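Local structure of copper chaperone CopZ (6FF2) at residues S22-I27 against D58-Q63. The protein binds copper(I) inside the cell and delivers it to the copper-exporting P-type ATPase CopA. Sequence-based numbering, arbitrary orientation.
Sequences SALNNI and DAIEDQ. With MG (magnesium ion), chain E.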
ATOM      1  N   SER A  22       8.577   7.972   2.357  1.00 17.16           N
ATOM      2  CA  SER A  22       8.083   9.329   2.499  1.00 17.93           C
ATOM      3  C   SER A  22       8.085   9.818   3.910  1.00 17.58           C
ATOM      4  O   SER A  22       8.460  10.952   4.169  1.00 20.57           O
ATOM      5  CB  SER A  22       6.667   9.489   1.956  1.00 21.62           C
ATOM      6  OG  SER A  22       6.799   9.446   0.570  1.00 28.56           O
ATOM      7  N   ALA A  23       7.659   8.977   4.841  1.00 15.73           N
ATOM      8  CA  ALA A  23       7.608   9.381   6.255  1.00 16.82           C
ATOM      9  C   ALA A  23       9.009   9.707   6.775  1.00 15.86           C
ATOM     10  O   ALA A  23       9.211  10.684   7.461  1.00 18.40           O
ATOM     11  CB  ALA A  23       7.004   8.262   7.082  1.00 18.16           C
ATOM     12  N   LEU A  24       9.965   8.888   6.374  1.00 13.45           N
ATOM     13  CA  LEU A  24      11.353   9.124   6.796  1.00 14.28           C
ATOM     14  C   LEU A  24      11.937  10.369   6.180  1.00 15.74           C
ATOM     15  O   LEU A  24      12.578  11.124   6.856  1.00 15.41           O
ATOM     16  CB  LEU A  24      12.214   7.893   6.533  1.00 12.67           C
ATOM     17  CG  LEU A  24      11.897   6.658   7.425  1.00 13.13           C
ATOM     18  CD1 LEU A  24      12.499   5.360   6.865  1.00 12.64           C
ATOM     19  CD2 LEU A  24      12.406   6.921   8.858  1.00 13.66           C
ATOM     20  N   ASN A  25      11.743  10.553   4.868  1.00 13.80           N
ATOM     21  CA  ASN A  25      12.247  11.757   4.196  1.00 16.60           C
ATOM     22  C   ASN A  25      11.604  13.066   4.634  1.00 17.36           C
ATOM     23  O   ASN A  25      12.171  14.149   4.398  1.00 22.42           O
ATOM     24  CB  ASN A  25      12.166  11.571   2.685  1.00 15.91           C
ATOM     25  CG  ASN A  25      13.275  10.717   2.158  1.00 19.28           C
ATOM     26  OD1 ASN A  25      14.451  11.034   2.358  1.00 23.75           O
ATOM     27  ND2 ASN A  25      12.933   9.666   1.429  1.00 20.79           N
ATOM     28  N   ASN A  26      10.449  13.018   5.260  1.00 18.84           N
ATOM     29  CA  ASN A  26       9.839  14.199   5.859  1.00 20.44           C
ATOM     30  C   ASN A  26      10.571  14.736   7.052  1.00 20.37           C
ATOM     31  O   ASN A  26      10.311  15.848   7.434  1.00 25.11           O
ATOM     32  CB  ASN A  26       8.405  13.900   6.331  1.00 24.85           C
ATOM     33  CG  ASN A  26       7.651  15.159   6.671  1.00 29.46           C
ATOM     34  OD1 ASN A  26       7.523  16.054   5.814  1.00 42.66           O
ATOM     35  ND2 ASN A  26       7.200  15.277   7.923  1.00 36.22           N
ATOM     36  N   ILE A  27      11.430  13.921   7.691  1.00 17.01           N
ATOM     37  CA  ILE A  27      12.131  14.349   8.873  1.00 15.96           C
ATOM     38  C   ILE A  27      13.325  15.198   8.469  1.00 16.76           C
ATOM     39  O   ILE A  27      14.162  14.731   7.679  1.00 17.84           O
ATOM     40  CB  ILE A  27      12.609  13.178   9.733  1.00 17.41           C
ATOM     41  CG1 ILE A  27      11.478  12.145  10.020  1.00 17.73           C
ATOM     42  CG2 ILE A  27      13.267  13.710  10.995  1.00 22.12           C
ATOM     43  CD1 ILE A  27      11.946  10.808  10.612  1.00 21.30           C
ATOM     44  N   ASP A  58       9.802   6.134  15.274  1.00 14.24           N
ATOM     45  CA  ASP A  58       8.425   6.624  15.482  1.00 16.75           C
ATOM     46  C   ASP A  58       7.725   6.864  14.182  1.00 16.11           C
ATOM     47  O   ASP A  58       6.517   6.597  14.067  1.00 18.85           O
ATOM     48  CB  ASP A  58       8.438   7.920  16.292  1.00 18.83           C
ATOM     49  CG  ASP A  58       8.656   7.706  17.736  1.00 19.36           C
ATOM     50  OD1 ASP A  58       8.697   6.543  18.220  1.00 23.77           O
ATOM     51  OD2 ASP A  58       8.840   8.770  18.406  1.00 23.62           O
ATOM     52  N   ALA A  59       8.438   7.415  13.193  1.00 15.55           N
ATOM     53  CA  ALA A  59       7.825   7.712  11.901  1.00 17.36           C
ATOM     54  C   ALA A  59       7.348   6.435  11.228  1.00 16.28           C
ATOM     55  O   ALA A  59       6.285   6.422  10.569  1.00 18.84           O
ATOM     56  CB  ALA A  59       8.793   8.461  11.000  1.00 18.99           C
ATOM     57  N   ILE A  60       8.103   5.375  11.374  1.00 14.09           N
ATOM     58  CA  ILE A  60       7.755   4.103  10.785  1.00 15.27           C
ATOM     59  C   ILE A  60       6.537   3.518  11.522  1.00 15.82           C
ATOM     60  O   ILE A  60       5.584   3.061  10.882  1.00 16.55           O
ATOM     61  CB  ILE A  60       8.929   3.158  10.795  1.00 15.06           C
ATOM     62  CG1 ILE A  60      10.015   3.672   9.861  1.00 16.12           C
ATOM     63  CG2 ILE A  60       8.527   1.720  10.436  1.00 16.13           C
ATOM     64  CD1 ILE A  60      11.321   2.958  10.137  1.00 17.39           C
ATOM     65  N   GLU A  61       6.577   3.525  12.846  1.00 16.50           N
ATOM     66  CA  GLU A  61       5.517   2.930  13.634  1.00 18.67           C
ATOM     67  C   GLU A  61       4.226   3.729  13.475  1.00 19.12           C
ATOM     68  O   GLU A  61       3.159   3.125  13.425  1.00 23.67           O
ATOM     69  CB  GLU A  61       5.972   2.749  15.115  1.00 19.40           C
ATOM     70  CG  GLU A  61       7.186   1.788  15.190  1.00 21.93           C
ATOM     71  CD  GLU A  61       7.397   0.984  16.475  1.00 28.89           C
ATOM     72  OE1 GLU A  61       7.386   1.654  17.530  1.00 34.99           O
ATOM     73  OE2 GLU A  61       7.720  -0.283  16.349  1.00 31.93           O
ATOM     74  N   ASP A  62       4.305   5.040  13.301  1.00 20.82           N
ATOM     75  CA  ASP A  62       3.116   5.850  12.990  1.00 23.34           C
ATOM     76  C   ASP A  62       2.447   5.521  11.653  1.00 21.30           C
ATOM     77  O   ASP A  62       1.293   5.833  11.475  1.00 26.65           O
ATOM     78  CB  ASP A  62       3.435   7.336  13.049  1.00 26.05           C
ATOM     79  CG  ASP A  62       3.704   7.824  14.496  1.00 27.90           C
ATOM     80  OD1 ASP A  62       3.490   7.085  15.484  1.00 32.85           O
ATOM     81  OD2 ASP A  62       4.186   8.954  14.629  1.00 32.00           O
ATOM     82  N   GLN A  63       3.165   4.951  10.697  1.00 21.02           N
ATOM     83  CA  GLN A  63       2.606   4.423   9.442  1.00 23.82           C
ATOM     84  C   GLN A  63       2.031   3.024   9.589  1.00 21.83           C
ATOM     85  O   GLN A  63       1.507   2.483   8.598  1.00 26.37           O
ATOM     86  CB  GLN A  63       3.668   4.396   8.329  1.00 24.53           C
ATOM     87  CG  GLN A  63       4.178   5.768   7.933  1.00 24.30           C
ATOM     88  CD  GLN A  63       3.091   6.617   7.300  1.00 28.70           C
ATOM     89  OE1 GLN A  63       2.379   6.164   6.390  1.00 27.49           O
ATOM     90  NE2 GLN A  63       2.911   7.792   7.800  1.00 31.39           N
TER
HETATM   91 MG    MG E 103      13.437  15.284   3.272  1.00 35.04          MG
HETATM   92  O   HOH W   1      14.943  13.590   2.839  1.00 25.34           O
HETATM   93  O   HOH W   2      14.380  15.602   5.131  1.00 22.95           O
HETATM   94  O   HOH W   3      14.969  16.384   2.718  1.00 32.41           O
HETATM   95  O   HOH W   4      12.638  14.728   1.485  1.00 32.94           O
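Ala-23 and Ala-59 face each other where helix 14-25 packs against helix 53-62. Their CA atoms lie 5.9 Å apart, a close approach that the two small methyl side chains allow. The two CB atoms stand 4.3 Å apart, and Ala-23 CB also rests near the carbonyl oxygen of Ala-59.

Gln-63 closes one end of the contact. Its CB points toward helix 14-25, and chi1 of -64° sets CG next to its own backbone N. CG makes the first contact, 3.9 Å from Ala-23 CB. The bend at chi2 (-65°) sets CD. The turn of the amide about chi3 then leaves NE2 4.2 Å from the same methyl. Gln-63 thus flanks Ala-23, with CG as the closest atom and NE2 a looser second. A bound copper(I) ion lies about 8 Å from the Gln-63 side chain, away from the magnesium; Cys-13, His-15 and Cys-16 supply the copper ligands.

At the other end, Ile-27 reaches over with CD1, which meets Ala-59 CB at 3.9 Å. On the buried side, Leu-24 CD2 lies 4.2 Å from Ile-60 CG1, and the two side chains cross obliquely. Leu-24 continues onto Val-42 and Val-44 of the sheet, so this pair belongs to the core between helices and sheet in the ferredoxin-like HMA fold.

Behind the contact, Asn-25 O binds a magnesium ion at 2.0 Å. One of its waters bonds to Asn-25 OD1 and another donates to Ile-27 O.

No hydrogen bond or salt bridge joins the two segments. Their contact is mainly van der Waals, between methyl and methylene groups, and probably relies on close fit rather than directional bonds.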